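Long-range contacts in MPT synthase subunit 2 (Burkholderia ambifaria, PDB 7L32), which probably catalyses, as the large subunit of molybdopterin synthase, the sulfur transfer that converts precursor Z into molybdopterin during molybdenum cofactor biosynthesis: residues R13-D18 against A87-V92; C40-V45 against L98-M103; C118-D123 against A155-E160. All blocks are in the same frame, centred on the assembly; numbering follows the deposited sequence. Where two conformers were deposited one is given.

Interaction 1 of 3, residues R13-D18 against A87-V92; sequences RIQTDD and AIVHRV
Arg91 reaches across to the turn that follows strand 11-15 and grips the carbonyl oxygen of Thr16 side-on with two nitrogens. Its NH2 lies 3.0 Å from Thr16 O, nearly in line with the C=O bond, while NE approaches the same oxygen at 3.2 Å from above the carbonyl plane. Thr16 O stays in the guanidinium plane for both bonds, which fixes the rotation of the group. A bend at chi3 (70°) sets NE back against the turn. Asp18 then lies over one guanidinium face, its CA above the rim and its carboxylate stacked with the planes 24° apart. Asp18 OD1 to Arg91 NH1, 3.6 Å, is therefore a salt bridge of charges alone; OD1 takes its hydrogen bond from Gln100, whose carbonyl in turn receives Arg91 NH1. A water joins Thr16 O to Val92 O.

Behind this clasp the backbones form a parallel pair of strands at the edge of the chain's mixed four-stranded sheet. His90 bonds to strand 11-15 through both backbone groups, its N 2.9 Å from Arg13 O and its O 3.0 Å from Gln15 N; Arg13 N to Ile88 O and Val92 N to Gln15 O extend the pairing.

On the face carrying Arg13, Gln15, Val89 and Arg91, the Arg13 guanidinium holds Gln15 OE1 through NE and NH2, and Gln15 NE2 bonds Asp17 O. Val89 packs beneath this polar chain: CG2 sits under the rim of the Arg13 guanidinium, 3.8 Å from NH2, and CG1 meets Gln15 CD at 3.7 Å. On the other face Ile14 CG2 touches Val92 CG1 at 3.8 Å, beside helix 65-80, whereas the His90 ring turns away and stacks with Phe131.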
loop_
_atom_site.group_PDB
_atom_site.type_symbol
_atom_site.label_atom_id
_atom_site.label_comp_id
_atom_site.label_asym_id
_atom_site.label_seq_id
_atom_site.Cartn_x
_atom_site.Cartn_y
_atom_site.Cartn_z
ATOM N N ARG A 13 -0.128 -17.482 -1.846
ATOM C CA ARG A 13 1.025 -18.378 -1.892
ATOM C C ARG A 13 1.854 -18.274 -0.619
ATOM O O ARG A 13 2.033 -17.184 -0.069
ATOM C CB ARG A 13 1.923 -18.022 -3.091
ATOM C CG ARG A 13 2.412 -19.147 -3.922
ATOM C CD ARG A 13 2.821 -18.603 -5.284
ATOM N NE ARG A 13 3.894 -17.618 -5.215
ATOM C CZ ARG A 13 3.843 -16.423 -5.788
ATOM N NH1 ARG A 13 2.778 -16.028 -6.465
ATOM N NH2 ARG A 13 4.902 -15.619 -5.711
ATOM N N ILE A 14 2.369 -19.412 -0.170
ATOM C CA ILE A 14 3.370 -19.495 0.888
ATOM C C ILE A 14 4.614 -20.133 0.284
ATOM O O ILE A 14 4.525 -21.202 -0.333
ATOM C CB ILE A 14 2.861 -20.317 2.092
ATOM C CG1 ILE A 14 1.710 -19.578 2.789
ATOM C CG2 ILE A 14 4.003 -20.586 3.076
ATOM C CD1 ILE A 14 0.856 -20.473 3.662
ATOM N N GLN A 15 5.775 -19.506 0.487
ATOM C CA GLN A 15 6.994 -19.964 -0.168
ATOM C C GLN A 15 8.205 -19.616 0.689
ATOM O O GLN A 15 8.145 -18.738 1.549
ATOM C CB GLN A 15 7.152 -19.336 -1.556
ATOM C CG GLN A 15 7.342 -17.809 -1.497
ATOM C CD GLN A 15 7.257 -17.153 -2.868
ATOM O OE1 GLN A 15 6.362 -17.460 -3.659
ATOM N NE2 GLN A 15 8.198 -16.260 -3.160
ATOM N N THR A 16 9.319 -20.293 0.421
ATOM C CA THR A 16 10.576 -19.925 1.063
ATOM C C THR A 16 11.340 -18.879 0.259
ATOM O O THR A 16 12.023 -18.035 0.851
ATOM C CB THR A 16 11.483 -21.145 1.278
ATOM O OG1 THR A 16 11.808 -21.749 0.020
ATOM C CG2 THR A 16 10.825 -22.187 2.204
ATOM N N ASP A 17 11.249 -18.928 -1.067
ATOM C CA ASP A 17 11.946 -17.967 -1.906
ATOM C C ASP A 17 11.451 -16.552 -1.621
ATOM O O ASP A 17 10.315 -16.334 -1.191
ATOM C CB ASP A 17 11.738 -18.276 -3.390
ATOM C CG ASP A 17 12.540 -19.459 -3.872
ATOM O OD1 ASP A 17 13.568 -19.815 -3.242
ATOM O OD2 ASP A 17 12.145 -20.019 -4.919
ATOM N N ASP A 18 12.315 -15.580 -1.878
ATOM C CA ASP A 18 11.881 -14.196 -1.781
ATOM C C ASP A 18 10.947 -13.860 -2.947
ATOM O O ASP A 18 10.902 -14.565 -3.957
ATOM C CB ASP A 18 13.089 -13.263 -1.769
ATOM C CG ASP A 18 12.773 -11.913 -1.150
ATOM O OD1 ASP A 18 11.627 -11.718 -0.673
ATOM O OD2 ASP A 18 13.677 -11.052 -1.146
ATOM N N ALA A 87 -4.041 -10.252 -3.672
ATOM C CA ALA A 87 -2.916 -11.181 -3.790
ATOM C C ALA A 87 -2.154 -11.204 -2.472
ATOM O O ALA A 87 -1.955 -10.161 -1.849
ATOM C CB ALA A 87 -1.967 -10.798 -4.942
ATOM N N ILE A 88 -1.762 -12.399 -2.019
ATOM C CA ILE A 88 -0.998 -12.554 -0.782
ATOM C C ILE A 88 0.165 -13.495 -1.064
ATOM O O ILE A 88 -0.040 -14.593 -1.604
ATOM C CB ILE A 88 -1.855 -13.124 0.369
ATOM C CG1 ILE A 88 -3.130 -12.291 0.600
ATOM C CG2 ILE A 88 -0.997 -13.240 1.679
ATOM C CD1 ILE A 88 -4.178 -12.976 1.514
ATOM N N VAL A 89 1.379 -13.071 -0.709
ATOM C CA VAL A 89 2.547 -13.962 -0.701
ATOM C C VAL A 89 3.180 -13.875 0.681
ATOM O O VAL A 89 3.534 -12.782 1.138
ATOM C CB VAL A 89 3.578 -13.600 -1.781
ATOM C CG1 VAL A 89 4.737 -14.636 -1.788
ATOM C CG2 VAL A 89 2.926 -13.503 -3.182
ATOM N N HIS A 90 3.318 -15.015 1.358
ATOM C CA HIS A 90 3.934 -15.023 2.674
ATOM C C HIS A 90 5.125 -15.973 2.654
ATOM O O HIS A 90 5.047 -17.059 2.073
ATOM C CB HIS A 90 2.921 -15.441 3.757
ATOM C CG HIS A 90 3.261 -14.944 5.130
ATOM N ND1 HIS A 90 4.427 -15.286 5.782
ATOM C CD2 HIS A 90 2.560 -14.173 5.999
ATOM C CE1 HIS A 90 4.444 -14.728 6.982
ATOM N NE2 HIS A 90 3.321 -14.050 7.141
ATOM N N ARG A 91 6.237 -15.554 3.251
ATOM C CA ARG A 91 7.412 -16.412 3.278
ATOM C C ARG A 91 7.461 -17.207 4.575
ATOM O O ARG A 91 6.849 -16.838 5.582
ATOM C CB ARG A 91 8.693 -15.602 3.124
ATOM C CG ARG A 91 8.785 -14.892 1.775
ATOM C CD ARG A 91 10.072 -14.112 1.667
ATOM N NE ARG A 91 11.229 -14.986 1.548
ATOM C CZ ARG A 91 12.474 -14.616 1.811
ATOM N NH1 ARG A 91 12.752 -13.401 2.257
ATOM N NH2 ARG A 91 13.466 -15.489 1.630
ATOM N N VAL A 92 8.194 -18.323 4.524
ATOM C CA VAL A 92 8.512 -19.143 5.690
ATOM C C VAL A 92 9.991 -19.511 5.614
ATOM O O VAL A 92 10.673 -19.234 4.624
ATOM C CB VAL A 92 7.631 -20.408 5.783
ATOM C CG1 VAL A 92 6.189 -20.027 6.104
ATOM C CG2 VAL A 92 7.698 -21.214 4.494
HETATM O O HOH W 1 13.021 -18.661 3.367
#

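Interaction 2 of 3, residues C40-V45 against L98-M103; sequences CFVGTV and LDQIVM
Ile101 and Val45 cross at about a right angle, Ile101 CG1 lying 3.6 Å from Val45 CG2. This CG1, anti to the carbonyl carbon (chi1 -59°), is set against Val45; CD1 ends against Val45 N and Thr44 C. The approach follows from a classic beta bulge: Ile101 and Val102 both face Gly43. Ile101 N makes the short bond to Gly43 O, 2.7 Å, and Val102 N adds a weak one at 3.3 Å; Val102 O accepts from Gly43 N. Val102 CG1 stands close over Gly43, 4.0 Å from its N. Beyond the bulge the antiparallel pairing resumes, with Val45 N bonded to Asp99 O and Val45 O to Leu98 N.

On the face carrying Val42, Thr44, Gln100 and Met103, Thr44 lays CG2 against Gln100 CA at 3.7 Å, with OG1 directed to Gly36 O of the second subunit. The extended Gln100 side chain slants across Val42 CG1, which meets OE1 at 3.8 Å, and sends NE2 to Asp18 and Phe19. Val42 CG2 touches Met103 CB at 4.0 Å.

Leu21 of helix 21-30 packs on Val42 and Met103, while helix 111-128 covers Phe41 and Val102 from the other side. Strand 85-91 flanks strand 100-108, and strand 37-44 pairs antiparallel with a strand of the second subunit, carrying the sheet across the dimer interface.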
loop_
_atom_site.group_PDB
_atom_site.type_symbol
_atom_site.label_atom_id
_atom_site.label_comp_id
_atom_site.label_asym_id
_atom_site.label_seq_id
_atom_site.Cartn_x
_atom_site.Cartn_y
_atom_site.Cartn_z
ATOM N N CYS A 40 -0.753 -1.676 -1.561
ATOM C CA CYS A 40 0.029 -2.834 -1.165
ATOM C C CYS A 40 0.702 -2.593 0.179
ATOM O O CYS A 40 0.829 -1.463 0.676
ATOM C CB CYS A 40 1.052 -3.220 -2.248
ATOM S SG CYS A 40 2.203 -1.924 -2.728
ATOM N N PHE A 41 1.062 -3.708 0.801
ATOM C CA PHE A 41 1.772 -3.656 2.063
ATOM C C PHE A 41 2.878 -4.690 1.989
ATOM O O PHE A 41 2.644 -5.803 1.513
ATOM C CB PHE A 41 0.879 -3.931 3.281
ATOM C CG PHE A 41 1.651 -3.903 4.590
ATOM C CD1 PHE A 41 1.853 -2.706 5.270
ATOM C CD2 PHE A 41 2.226 -5.078 5.104
ATOM C CE1 PHE A 41 2.598 -2.668 6.444
ATOM C CE2 PHE A 41 2.962 -5.050 6.290
ATOM C CZ PHE A 41 3.149 -3.859 6.959
ATOM N N VAL A 42 4.077 -4.318 2.440
ATOM C CA VAL A 42 5.185 -5.257 2.577
ATOM C C VAL A 42 5.727 -5.157 3.993
ATOM O O VAL A 42 6.159 -4.081 4.422
ATOM C CB VAL A 42 6.312 -4.992 1.564
ATOM C CG1 VAL A 42 7.467 -5.970 1.794
ATOM C CG2 VAL A 42 5.783 -5.128 0.135
ATOM N N GLY A 43 5.749 -6.283 4.705
ATOM C CA GLY A 43 6.368 -6.353 6.016
ATOM C C GLY A 43 7.726 -7.026 5.921
ATOM O O GLY A 43 7.899 -7.982 5.167
ATOM N N THR A 44 8.688 -6.516 6.695
ATOM C CA THR A 44 10.079 -6.971 6.676
ATOM C C THR A 44 10.578 -7.164 8.095
ATOM O O THR A 44 10.179 -6.426 9.003
ATOM C CB THR A 44 11.028 -5.970 5.974
ATOM O OG1 THR A 44 10.868 -4.665 6.545
ATOM C CG2 THR A 44 10.752 -5.901 4.469
ATOM N N VAL A 45 11.477 -8.148 8.270
ATOM C CA VAL A 45 12.051 -8.436 9.583
ATOM C C VAL A 45 12.715 -7.183 10.131
ATOM O O VAL A 45 13.676 -6.660 9.550
ATOM C CB VAL A 45 13.062 -9.594 9.502
ATOM C CG1 VAL A 45 13.655 -9.873 10.884
ATOM C CG2 VAL A 45 12.411 -10.851 8.917
ATOM N N LEU A 98 15.896 -7.368 7.889
ATOM C CA LEU A 98 15.686 -6.634 6.647
ATOM C C LEU A 98 15.048 -7.506 5.564
ATOM O O LEU A 98 14.620 -6.966 4.542
ATOM C CB LEU A 98 16.972 -5.982 6.093
ATOM C CG LEU A 98 17.712 -5.064 7.069
ATOM C CD1 LEU A 98 18.984 -4.489 6.439
ATOM C CD2 LEU A 98 16.803 -3.966 7.591
ATOM N N ASP A 99 14.944 -8.825 5.755
ATOM C CA ASP A 99 14.283 -9.674 4.771
ATOM C C ASP A 99 12.800 -9.338 4.678
ATOM O O ASP A 99 12.144 -9.082 5.689
ATOM C CB ASP A 99 14.402 -11.152 5.155
ATOM C CG ASP A 99 15.767 -11.743 4.859
ATOM O OD1 ASP A 99 16.616 -11.089 4.216
ATOM O OD2 ASP A 99 15.989 -12.876 5.312
ATOM N N GLN A 100 12.261 -9.409 3.464
ATOM C CA GLN A 100 10.814 -9.356 3.284
ATOM C C GLN A 100 10.160 -10.585 3.900
ATOM O O GLN A 100 10.650 -11.709 3.740
ATOM C CB GLN A 100 10.465 -9.286 1.800
ATOM C CG GLN A 100 10.938 -8.012 1.110
ATOM C CD GLN A 100 10.561 -7.951 -0.365
ATOM O OE1 GLN A 100 10.062 -6.931 -0.839
ATOM N NE2 GLN A 100 10.828 -9.032 -1.103
ATOM N N ILE A 101 9.040 -10.369 4.588
ATOM C CA ILE A 101 8.243 -11.456 5.185
ATOM C C ILE A 101 6.976 -11.717 4.386
ATOM O O ILE A 101 6.641 -12.857 4.075
ATOM C CB ILE A 101 7.876 -11.120 6.650
ATOM C CG1 ILE A 101 9.111 -10.904 7.508
ATOM C CG2 ILE A 101 7.002 -12.217 7.263
ATOM C CD1 ILE A 101 8.766 -10.251 8.838
ATOM N N VAL A 102 6.224 -10.665 4.092
ATOM C CA VAL A 102 4.863 -10.842 3.604
ATOM C C VAL A 102 4.542 -9.654 2.718
ATOM O O VAL A 102 5.003 -8.541 2.973
ATOM C CB VAL A 102 3.873 -10.964 4.785
ATOM C CG1 VAL A 102 3.988 -9.772 5.725
ATOM C CG2 VAL A 102 2.435 -11.149 4.310
ATOM N N MET A 103 3.790 -9.905 1.656
ATOM C CA MET A 103 3.202 -8.818 0.887
ATOM C C MET A 103 1.724 -9.097 0.684
ATOM O O MET A 103 1.313 -10.248 0.477
ATOM C CB MET A 103 3.901 -8.624 -0.474
ATOM C CG MET A 103 3.844 -9.793 -1.451
ATOM S SD MET A 103 3.939 -9.087 -3.132
ATOM C CE MET A 103 2.282 -8.473 -3.265
#

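Interaction 3 of 3, residues C118-D123 against A155-E160; sequences CEFVMD and ARWGVE
The Trp157 indole is sandwiched between Phe120 and the aliphatic part of Arg156. Phe120 presents its edge to one face in a T-shaped stack, its ring centroid 5.0 Å from that of the indole five-membered ring and the planes at 89°. CD1 makes the closest approach, 3.6 Å from Trp157 CD2. Phe120 CB also lies over the six-membered ring, a CH-pi contact at 4.0 Å from its centroid. Arg156 CG covers the opposite face, and the guanidinium extends past the end of the indole, Trp157 CH2 lying under the rim of one guanidinium face.

Two carboxylates meet the edges. Asp123 OD2 accepts Trp157 NE1 at 2.8 Å in a nearly straight bond (170°) that lies in the indole plane and uses the anti lone pair; the carboxylate itself is turned out of the ring plane. Asp123 OD1 is paired with Arg111 of the second subunit. Glu119 sets CG at the CZ2 edge and carries OE1 to Arg156 NH1, 2.8 Å away. This salt bridge includes a weak hydrogen bond, the carboxylate and guanidinium planes being 82° apart. The Arg156 chain is extended from CG to NE and runs over the indole. A water accepts from Arg156 NH1 and lies 2.7 Å from Asp123 OD2, within the reach of Glu119 OE2 as well. The nearby positive charges would be expected to favour the ionised form of both acids.

Just beyond Trp157, Gly158 has positive phi and ends helix 151-156 in a Schellman motif. Through the indole, the end of this C-terminal helix packs on helix 111-128 beside the dimer interface, where Arg156 also packs on Arg156 of the second subunit.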
loop_
_atom_site.group_PDB
_atom_site.type_symbol
_atom_site.label_atom_id
_atom_site.label_comp_id
_atom_site.label_asym_id
_atom_site.label_seq_id
_atom_site.Cartn_x
_atom_site.Cartn_y
_atom_site.Cartn_z
ATOM N N CYS A 118 -6.875 -3.829 1.854
ATOM C CA CYS A 118 -5.493 -4.235 2.105
ATOM C C CYS A 118 -5.198 -4.257 3.600
ATOM O O CYS A 118 -4.585 -5.213 4.114
ATOM C CB CYS A 118 -4.531 -3.296 1.375
ATOM S SG CYS A 118 -2.818 -3.874 1.341
ATOM N N GLU A 119 -5.632 -3.221 4.326
ATOM C CA GLU A 119 -5.400 -3.209 5.771
ATOM C C GLU A 119 -6.206 -4.295 6.473
ATOM O O GLU A 119 -5.710 -4.939 7.412
ATOM C CB GLU A 119 -5.744 -1.832 6.354
ATOM C CG GLU A 119 -5.468 -1.734 7.832
ATOM C CD GLU A 119 -5.368 -0.285 8.342
ATOM O OE1 GLU A 119 -5.908 0.647 7.700
ATOM O OE2 GLU A 119 -4.706 -0.100 9.379
ATOM N N PHE A 120 -7.450 -4.504 6.040
ATOM C CA PHE A 120 -8.264 -5.581 6.618
ATOM C C PHE A 120 -7.571 -6.938 6.465
ATOM O O PHE A 120 -7.512 -7.737 7.420
ATOM C CB PHE A 120 -9.656 -5.599 5.958
ATOM C CG PHE A 120 -10.492 -6.800 6.347
ATOM C CD1 PHE A 120 -11.244 -6.789 7.508
ATOM C CD2 PHE A 120 -10.529 -7.935 5.537
ATOM C CE1 PHE A 120 -11.992 -7.927 7.914
ATOM C CE2 PHE A 120 -11.270 -9.057 5.915
ATOM C CZ PHE A 120 -12.011 -9.060 7.101
ATOM N N VAL A 121 -7.075 -7.231 5.260
ATOM C CA VAL A 121 -6.408 -8.517 5.026
ATOM C C VAL A 121 -5.179 -8.648 5.922
ATOM O O VAL A 121 -4.944 -9.708 6.512
ATOM C CB VAL A 121 -6.049 -8.687 3.532
ATOM C CG1 VAL A 121 -5.124 -9.917 3.318
ATOM C CG2 VAL A 121 -7.321 -8.843 2.652
ATOM N N MET A 122 -4.383 -7.577 6.053
ATOM C CA MET A 122 -3.203 -7.629 6.923
ATOM C C MET A 122 -3.592 -7.851 8.383
ATOM O O MET A 122 -2.968 -8.670 9.081
ATOM C CB MET A 122 -2.352 -6.340 6.802
ATOM C CG MET A 122 -1.353 -6.351 5.604
ATOM S SD MET A 122 -0.190 -7.763 5.677
ATOM C CE MET A 122 0.626 -7.423 7.224
ATOM N N ASP A 123 -4.618 -7.134 8.869
ATOM C CA ASP A 123 -5.057 -7.300 10.261
ATOM C C ASP A 123 -5.511 -8.735 10.521
ATOM O O ASP A 123 -5.173 -9.330 11.547
ATOM C CB ASP A 123 -6.210 -6.345 10.579
ATOM C CG ASP A 123 -5.757 -4.902 10.767
ATOM O OD1 ASP A 123 -4.543 -4.649 10.958
ATOM O OD2 ASP A 123 -6.643 -4.030 10.714
ATOM N N ALA A 155 -12.321 -4.323 16.837
ATOM C CA ALA A 155 -13.440 -3.409 16.990
ATOM C C ALA A 155 -13.688 -2.650 15.696
ATOM O O ALA A 155 -14.840 -2.467 15.288
ATOM C CB ALA A 155 -13.182 -2.447 18.154
ATOM N N ARG A 156 -12.610 -2.230 15.022
ATOM C CA ARG A 156 -12.754 -1.471 13.785
ATOM C C ARG A 156 -13.529 -2.261 12.741
ATOM O O ARG A 156 -14.370 -1.704 12.031
ATOM C CB ARG A 156 -11.375 -1.089 13.229
ATOM C CG ARG A 156 -11.456 -0.485 11.829
ATOM C CD ARG A 156 -10.088 -0.018 11.305
ATOM N NE ARG A 156 -10.205 0.690 10.032
ATOM C CZ ARG A 156 -9.166 1.084 9.302
ATOM N NH1 ARG A 156 -7.922 0.827 9.672
ATOM N NH2 ARG A 156 -9.380 1.746 8.168
ATOM N N TRP A 157 -13.257 -3.557 12.621
ATOM C CA TRP A 157 -13.868 -4.355 11.567
ATOM C C TRP A 157 -15.181 -5.029 11.998
ATOM O O TRP A 157 -15.714 -5.844 11.247
ATOM C CB TRP A 157 -12.863 -5.377 11.013
ATOM C CG TRP A 157 -11.551 -4.759 10.502
ATOM C CD1 TRP A 157 -10.283 -5.036 10.953
ATOM C CD2 TRP A 157 -11.395 -3.752 9.474
ATOM N NE1 TRP A 157 -9.356 -4.275 10.266
ATOM C CE2 TRP A 157 -10.009 -3.488 9.351
ATOM C CE3 TRP A 157 -12.294 -3.061 8.638
ATOM C CZ2 TRP A 157 -9.491 -2.548 8.430
ATOM C CZ3 TRP A 157 -11.783 -2.122 7.723
ATOM C CH2 TRP A 157 -10.394 -1.886 7.622
ATOM N N GLY A 158 -15.675 -4.748 13.206
ATOM C CA GLY A 158 -16.981 -5.207 13.664
ATOM C C GLY A 158 -17.053 -6.612 14.213
ATOM O O GLY A 158 -18.144 -7.189 14.261
ATOM N N VAL A 159 -15.943 -7.163 14.693
ATOM C CA VAL A 159 -15.910 -8.527 15.213
ATOM C C VAL A 159 -15.546 -8.501 16.695
ATOM O O VAL A 159 -14.878 -7.580 17.177
ATOM C CB VAL A 159 -14.940 -9.426 14.411
ATOM C CG1 VAL A 159 -15.328 -9.455 12.926
ATOM C CG2 VAL A 159 -13.518 -8.963 14.581
ATOM N N GLU A 160 -16.090 -9.456 17.441
ATOM C CA GLU A 160 -15.778 -9.573 18.864
ATOM C C GLU A 160 -15.344 -10.992 19.217
ATOM O O GLU A 160 -16.174 -11.836 19.557
ATOM C CB GLU A 160 -16.977 -9.165 19.720
HETATM O O HOH W 2 -6.733 -1.445 11.355
#

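Overall arrangement
Interactions 1 and 2 are neighbouring parts of one mixed sheet, their centres about 10 Å apart. Strands 85-91 and 100-108 join them: Arg91 N bonds Ile101 O at 2.8 Å, with the Asp18-Gln100 bond as a second tie. Interaction 3 lies where helix 111-128 meets the end of helix 151-156, with its centre about 22 Å from that of interaction 1 and about 19 Å from that of interaction 2. Helix 111-128 bridges the gap, Val121 CG1 resting 3.7 Å from Ile88 CD1 and Met122 CE 3.5 Å from Phe41 CE2. Interactions 2 and 3 both touch the second subunit; Cys40, modelled in two conformers, is disulfide-linked to Cys40 of that subunit in at least one of them.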